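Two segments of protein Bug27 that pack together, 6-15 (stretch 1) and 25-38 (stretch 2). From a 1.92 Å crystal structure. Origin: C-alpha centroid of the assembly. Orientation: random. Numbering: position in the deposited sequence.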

ATOM      1  N   PRO A   6       9.946  21.887 -16.425  1.00 44.51           N
ATOM      2  CA  PRO A   6       9.111  22.411 -15.315  1.00 44.29           C
ATOM      3  C   PRO A   6       9.111  23.971 -15.134  1.00 44.29           C
ATOM      4  O   PRO A   6      10.089  24.516 -14.646  1.00 44.84           O
ATOM      5  CB  PRO A   6       9.659  21.675 -14.070  1.00 44.90           C
ATOM      6  CG  PRO A   6      10.694  20.663 -14.574  1.00 44.87           C
ATOM      7  CD  PRO A   6      11.093  21.077 -15.969  1.00 43.90           C
ATOM      8  N   ASN A   7       8.018  24.667 -15.485  1.00 43.77           N
ATOM      9  CA  ASN A   7       7.972  26.166 -15.511  1.00 43.46           C
ATOM     10  C   ASN A   7       6.872  26.861 -14.661  1.00 42.36           C
ATOM     11  O   ASN A   7       6.718  28.109 -14.670  1.00 42.24           O
ATOM     12  CB  ASN A   7       7.913  26.678 -16.967  1.00 44.23           C
ATOM     13  CG  ASN A   7       6.629  26.274 -17.706  1.00 45.61           C
ATOM     14  OD1 ASN A   7       5.569  26.042 -17.110  1.00 46.66           O
ATOM     15  ND2 ASN A   7       6.718  26.228 -19.035  1.00 48.29           N
ATOM     16  N   LYS A   8       6.074  26.043 -13.981  1.00 39.75           N
ATOM     17  CA  LYS A   8       5.153  26.482 -12.958  1.00 37.93           C
ATOM     18  C   LYS A   8       5.224  25.354 -11.914  1.00 36.17           C
ATOM     19  O   LYS A   8       5.920  24.337 -12.141  1.00 35.65           O
ATOM     20  CB  LYS A   8       3.727  26.658 -13.530  1.00 37.80           C
ATOM     21  CG  LYS A   8       3.104  25.369 -14.048  1.00 37.81           C
ATOM     22  CD  LYS A   8       1.802  25.605 -14.792  1.00 39.48           C
ATOM     23  CE  LYS A   8       1.103  24.286 -15.044  1.00 41.05           C
ATOM     24  NZ  LYS A   8       0.012  24.422 -16.058  1.00 43.80           N
ATOM     25  N   PRO A   9       4.550  25.538 -10.751  1.00 34.93           N
ATOM     26  CA  PRO A   9       4.543  24.478  -9.743  1.00 32.44           C
ATOM     27  C   PRO A   9       4.029  23.159 -10.333  1.00 29.90           C
ATOM     28  O   PRO A   9       3.231  23.180 -11.263  1.00 28.61           O
ATOM     29  CB  PRO A   9       3.550  24.989  -8.701  1.00 32.61           C
ATOM     30  CG  PRO A   9       3.592  26.496  -8.832  1.00 33.78           C
ATOM     31  CD  PRO A   9       3.813  26.740 -10.306  1.00 34.74           C
ATOM     32  N   LEU A  10       4.527  22.044  -9.814  1.00 27.58           N
ATOM     33  CA  LEU A  10       3.862  20.756  -9.977  1.00 26.37           C
ATOM     34  C   LEU A  10       2.728  20.673  -8.953  1.00 24.10           C
ATOM     35  O   LEU A  10       2.730  21.353  -7.927  1.00 23.45           O
ATOM     36  CB  LEU A  10       4.841  19.585  -9.805  1.00 26.51           C
ATOM     37  CG  LEU A  10       5.825  19.127 -10.883  1.00 27.83           C
ATOM     38  CD1 LEU A  10       6.389  20.192 -11.780  1.00 32.80           C
ATOM     39  CD2 LEU A  10       6.929  18.315 -10.200  1.00 28.40           C
ATOM     40  N   ASP A  11       1.731  19.866  -9.267  1.00 22.17           N
ATOM     41  CA  ASP A  11       0.596  19.665  -8.382  1.00 21.47           C
ATOM     42  C   ASP A  11       0.546  18.158  -8.167  1.00 21.08           C
ATOM     43  O   ASP A  11       0.291  17.417  -9.090  1.00 19.73           O
ATOM     44  CB  ASP A  11      -0.660  20.157  -9.087  1.00 21.77           C
ATOM     45  CG  ASP A  11      -1.907  20.064  -8.214  1.00 25.76           C
ATOM     46  OD1 ASP A  11      -1.770  19.945  -6.955  1.00 26.85           O
ATOM     47  OD2 ASP A  11      -3.022  20.141  -8.783  1.00 25.66           O
ATOM     48  N   ILE A  12       0.876  17.710  -6.964  1.00 20.48           N
ATOM     49  CA  ILE A  12       0.958  16.287  -6.671  1.00 18.88           C
ATOM     50  C   ILE A  12      -0.288  15.996  -5.847  1.00 18.26           C
ATOM     51  O   ILE A  12      -0.461  16.554  -4.753  1.00 18.18           O
ATOM     52  CB  ILE A  12       2.242  15.944  -5.875  1.00 19.49           C
ATOM     53  CG1 ILE A  12       3.504  16.215  -6.715  1.00 18.58           C
ATOM     54  CG2 ILE A  12       2.243  14.489  -5.378  1.00 18.97           C
ATOM     55  CD1 ILE A  12       4.789  16.069  -5.879  1.00 19.10           C
ATOM     56  N   ILE A  13      -1.151  15.141  -6.379  1.00 17.08           N
ATOM     57  CA  ILE A  13      -2.443  14.874  -5.731  1.00 17.50           C
ATOM     58  C   ILE A  13      -2.313  13.556  -5.019  1.00 16.74           C
ATOM     59  O   ILE A  13      -2.016  12.525  -5.638  1.00 16.87           O
ATOM     60  CB  ILE A  13      -3.626  14.835  -6.755  1.00 17.34           C
ATOM     61  CG1 ILE A  13      -3.753  16.142  -7.595  1.00 19.17           C
ATOM     62  CG2 ILE A  13      -4.933  14.468  -6.023  1.00 20.26           C
ATOM     63  CD1 ILE A  13      -3.871  17.400  -6.781  1.00 19.62           C
ATOM     64  N   VAL A  14      -2.448  13.590  -3.694  1.00 16.44           N
ATOM     65  CA  VAL A  14      -2.284  12.381  -2.895  1.00 16.87           C
ATOM     66  C   VAL A  14      -3.645  11.704  -2.669  1.00 16.91           C
ATOM     67  O   VAL A  14      -4.584  12.365  -2.269  1.00 16.48           O
ATOM     68  CB  VAL A  14      -1.608  12.682  -1.533  1.00 16.22           C
ATOM     69  CG1 VAL A  14      -1.200  11.385  -0.881  1.00 16.59           C
ATOM     70  CG2 VAL A  14      -0.392  13.591  -1.717  1.00 18.13           C
ATOM     71  N   THR A  15      -3.702  10.391  -2.896  1.00 17.01           N
ATOM     72  CA  THR A  15      -4.956   9.617  -2.904  1.00 17.39           C
ATOM     73  C   THR A  15      -5.341   9.189  -1.504  1.00 18.00           C
ATOM     74  O   THR A  15      -6.409   8.644  -1.297  1.00 17.43           O
ATOM     75  CB  THR A  15      -4.804   8.319  -3.738  1.00 18.24           C
ATOM     76  OG1 THR A  15      -3.597   7.634  -3.342  1.00 18.59           O
ATOM     77  CG2 THR A  15      -4.798   8.628  -5.248  1.00 15.30           C
ATOM     78  N   LEU A  25       5.476   9.965   1.817  1.00 17.79           N
ATOM     79  CA  LEU A  25       6.354   9.915   0.660  1.00 18.33           C
ATOM     80  C   LEU A  25       6.109  11.057  -0.333  1.00 19.14           C
ATOM     81  O   LEU A  25       7.061  11.657  -0.838  1.00 18.98           O
ATOM     82  CB  LEU A  25       6.231   8.566  -0.023  1.00 18.76           C
ATOM     83  CG  LEU A  25       6.698   7.335   0.741  1.00 19.89           C
ATOM     84  CD1 LEU A  25       6.119   6.061   0.084  1.00 18.80           C
ATOM     85  CD2 LEU A  25       8.263   7.301   0.805  1.00 19.49           C
ATOM     86  N   ALA A  26       4.845  11.342  -0.640  1.00 19.30           N
ATOM     87  CA  ALA A  26       4.536  12.490  -1.496  1.00 19.43           C
ATOM     88  C   ALA A  26       5.125  13.796  -0.930  1.00 20.05           C
ATOM     89  O   ALA A  26       5.770  14.555  -1.652  1.00 19.76           O
ATOM     90  CB  ALA A  26       2.992  12.612  -1.756  1.00 18.71           C
ATOM     91  N   ARG A  27       4.955  14.029   0.367  1.00 20.22           N
ATOM     92  CA  ARG A  27       5.463  15.255   0.997  1.00 21.70           C
ATOM     93  C   ARG A  27       6.999  15.271   1.070  1.00 23.02           C
ATOM     94  O   ARG A  27       7.612  16.352   0.912  1.00 23.77           O
ATOM     95  CB  ARG A  27       4.807  15.460   2.389  1.00 21.40           C
ATOM     96  CG  ARG A  27       3.336  15.754   2.233  1.00 22.13           C
ATOM     97  CD  ARG A  27       2.609  15.998   3.520  1.00 24.08           C
ATOM     98  NE  ARG A  27       1.190  16.262   3.225  1.00 24.87           N
ATOM     99  CZ  ARG A  27       0.693  17.438   2.867  1.00 25.99           C
ATOM    100  NH1 ARG A  27       1.501  18.507   2.767  1.00 26.35           N
ATOM    101  NH2 ARG A  27      -0.614  17.554   2.629  1.00 23.54           N
ATOM    102  N   LEU A  28       7.606  14.086   1.254  1.00 23.54           N
ATOM    103  CA  LEU A  28       9.073  13.952   1.264  1.00 24.82           C
ATOM    104  C   LEU A  28       9.620  14.299  -0.140  1.00 25.58           C
ATOM    105  O   LEU A  28      10.546  15.132  -0.277  1.00 26.85           O
ATOM    106  CB  LEU A  28       9.500  12.553   1.744  1.00 24.86           C
ATOM    107  CG  LEU A  28      10.964  12.074   1.895  1.00 25.99           C
ATOM    108  CD1 LEU A  28      11.680  12.859   2.973  1.00 29.61           C
ATOM    109  CD2 LEU A  28      11.018  10.609   2.248  1.00 24.87           C
ATOM    110  N   ILE A  29       9.050  13.668  -1.166  1.00 24.91           N
ATOM    111  CA  ILE A  29       9.377  13.988  -2.565  1.00 25.67           C
ATOM    112  C   ILE A  29       9.173  15.471  -2.872  1.00 26.55           C
ATOM    113  O   ILE A  29      10.074  16.131  -3.413  1.00 27.12           O
ATOM    114  CB  ILE A  29       8.576  13.088  -3.590  1.00 24.99           C
ATOM    115  CG1 ILE A  29       9.020  11.634  -3.512  1.00 24.29           C
ATOM    116  CG2 ILE A  29       8.757  13.563  -5.062  1.00 24.00           C
ATOM    117  CD1 ILE A  29       7.939  10.654  -4.066  1.00 26.38           C
ATOM    118  N   GLY A  30       8.015  16.003  -2.497  1.00 26.89           N
ATOM    119  CA  GLY A  30       7.633  17.368  -2.830  1.00 29.22           C
ATOM    120  C   GLY A  30       8.608  18.408  -2.295  1.00 30.60           C
ATOM    121  O   GLY A  30       8.932  19.375  -2.992  1.00 30.23           O
ATOM    122  N   ASN A  31       9.045  18.177  -1.053  1.00 31.87           N
ATOM    123  CA  ASN A  31      10.085  18.918  -0.342  1.00 33.81           C
ATOM    124  C   ASN A  31      11.410  19.038  -1.092  1.00 33.65           C
ATOM    125  O   ASN A  31      11.937  20.124  -1.230  1.00 34.20           O
ATOM    126  CB  ASN A  31      10.317  18.303   1.060  1.00 34.51           C
ATOM    127  CG  ASN A  31      11.411  19.052   1.881  1.00 38.28           C
ATOM    128  OD1 ASN A  31      12.502  18.504   2.168  1.00 40.64           O
ATOM    129  ND2 ASN A  31      11.111  20.305   2.263  1.00 41.39           N
ATOM    130  N   TYR A  32      11.967  17.919  -1.520  1.00 34.05           N
ATOM    131  CA  TYR A  32      13.241  17.907  -2.235  1.00 34.97           C
ATOM    132  C   TYR A  32      13.132  18.264  -3.720  1.00 35.41           C
ATOM    133  O   TYR A  32      14.093  18.741  -4.313  1.00 35.09           O
ATOM    134  CB  TYR A  32      13.928  16.566  -2.072  1.00 34.77           C
ATOM    135  CG  TYR A  32      14.336  16.289  -0.652  1.00 35.44           C
ATOM    136  CD1 TYR A  32      15.390  16.973  -0.069  1.00 33.68           C
ATOM    137  CD2 TYR A  32      13.661  15.336   0.111  1.00 34.87           C
ATOM    138  CE1 TYR A  32      15.768  16.738   1.248  1.00 35.68           C
ATOM    139  CE2 TYR A  32      14.034  15.081   1.426  1.00 35.59           C
ATOM    140  CZ  TYR A  32      15.098  15.788   1.987  1.00 35.77           C
ATOM    141  OH  TYR A  32      15.462  15.542   3.293  1.00 37.71           O
ATOM    142  N   LEU A  33      11.966  18.014  -4.306  1.00 36.12           N
ATOM    143  CA  LEU A  33      11.675  18.364  -5.688  1.00 37.78           C
ATOM    144  C   LEU A  33      11.558  19.881  -5.808  1.00 40.21           C
ATOM    145  O   LEU A  33      12.030  20.444  -6.784  1.00 40.47           O
ATOM    146  CB  LEU A  33      10.372  17.700  -6.132  1.00 37.18           C
ATOM    147  CG  LEU A  33      10.271  16.962  -7.462  1.00 36.94           C
ATOM    148  CD1 LEU A  33      11.444  16.020  -7.725  1.00 31.29           C
ATOM    149  CD2 LEU A  33       8.924  16.210  -7.545  1.00 37.07           C
ATOM    150  N   THR A  34      10.924  20.526  -4.819  1.00 42.54           N
ATOM    151  CA  THR A  34      10.844  21.997  -4.751  1.00 45.09           C
ATOM    152  C   THR A  34      12.256  22.610  -4.758  1.00 46.53           C
ATOM    153  O   THR A  34      12.543  23.547  -5.513  1.00 46.29           O
ATOM    154  CB  THR A  34      10.043  22.473  -3.511  1.00 45.04           C
ATOM    155  OG1 THR A  34       8.658  22.130  -3.667  1.00 44.42           O
ATOM    156  CG2 THR A  34      10.165  23.992  -3.306  1.00 45.71           C
ATOM    157  N   GLU A  35      13.116  22.057  -3.905  1.00 48.47           N
ATOM    158  CA  GLU A  35      14.531  22.422  -3.845  1.00 50.84           C
ATOM    159  C   GLU A  35      15.203  22.305  -5.216  1.00 51.43           C
ATOM    160  O   GLU A  35      15.619  23.316  -5.790  1.00 52.13           O
ATOM    161  CB  GLU A  35      15.254  21.553  -2.814  1.00 50.84           C
ATOM    162  CG  GLU A  35      14.807  21.769  -1.375  1.00 51.64           C
ATOM    163  CD  GLU A  35      15.688  21.035  -0.367  1.00 52.56           C
ATOM    164  OE1 GLU A  35      16.782  20.551  -0.773  1.00 54.65           O
ATOM    165  OE2 GLU A  35      15.285  20.947   0.831  1.00 54.64           O
ATOM    166  N   SER A  36      15.295  21.083  -5.748  1.00 51.57           N
ATOM    167  CA  SER A  36      15.743  20.888  -7.120  1.00 51.97           C
ATOM    168  C   SER A  36      14.732  21.481  -8.100  1.00 52.23           C
ATOM    169  O   SER A  36      13.638  21.885  -7.692  1.00 53.06           O
ATOM    170  CB  SER A  36      15.968  19.404  -7.400  1.00 51.85           C
ATOM    171  OG  SER A  36      17.299  19.065  -7.078  1.00 52.65           O
ATOM    172  N   LEU A  37      15.099  21.550  -9.378  1.00 52.08           N
ATOM    173  CA  LEU A  37      14.219  22.072 -10.465  1.00 51.72           C
ATOM    174  C   LEU A  37      13.326  23.345 -10.244  1.00 50.88           C
ATOM    175  O   LEU A  37      12.645  23.772 -11.155  1.00 50.72           O
ATOM    176  CB  LEU A  37      13.481  20.930 -11.226  1.00 52.17           C
ATOM    177  CG  LEU A  37      13.321  19.484 -10.703  1.00 52.45           C
ATOM    178  CD1 LEU A  37      12.241  18.719 -11.458  1.00 52.23           C
ATOM    179  CD2 LEU A  37      14.639  18.708 -10.793  1.00 52.71           C
ATOM    180  N   GLY A  38      13.345  23.948  -9.059  1.00 50.38           N
ATOM    181  CA  GLY A  38      13.038  25.383  -8.910  1.00 49.71           C
ATOM    182  C   GLY A  38      11.620  25.943  -8.918  1.00 49.04           C
ATOM    183  O   GLY A  38      11.420  27.163  -9.108  1.00 49.39           O
TER

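Strand 10-14 and helix 25-35 run nearly antiparallel (170°), their axes 9.6 Å apart at closest approach, and pack through apolar contacts; no hydrogen bond crosses between them. The strand's alternation presents Leu10, Ile12 and Val14 to the helix, while Ile13 points away. Facing them are Ala26, Gly30 and Leu33, spaced three or four residues apart and so brought to one side of the helix.

The closest fit is at Ala26, a low bump received by two branched side chains: its CB lies 3.5 Å from Val14 CG2 and 4.1 Å from Ile12 CG2. The other branch of Ile12, extended with chi1 m and chi2 t, reaches along the helix to the shallow place left by Gly30, where Ile12 CD1 comes within 4.4 Å of Gly30 CA. The same CD1 also approaches Leu33 CD2 at 4.5 Å. Leu33 CD2 rests over the notch between Ile12 and Leu10, 3.9 Å from Leu10 CD2.

Beyond the helix, Leu37 extends the apolar contact to Pro6, with Leu37 CD1 4.0 Å from Pro6 CG; both residues remain exposed. Both sides summed, 322 Å² is buried between the stretches; Leu10, Ile12, Val14, Ala26, Gly30 and Leu33 are buried, as suits their apolar character.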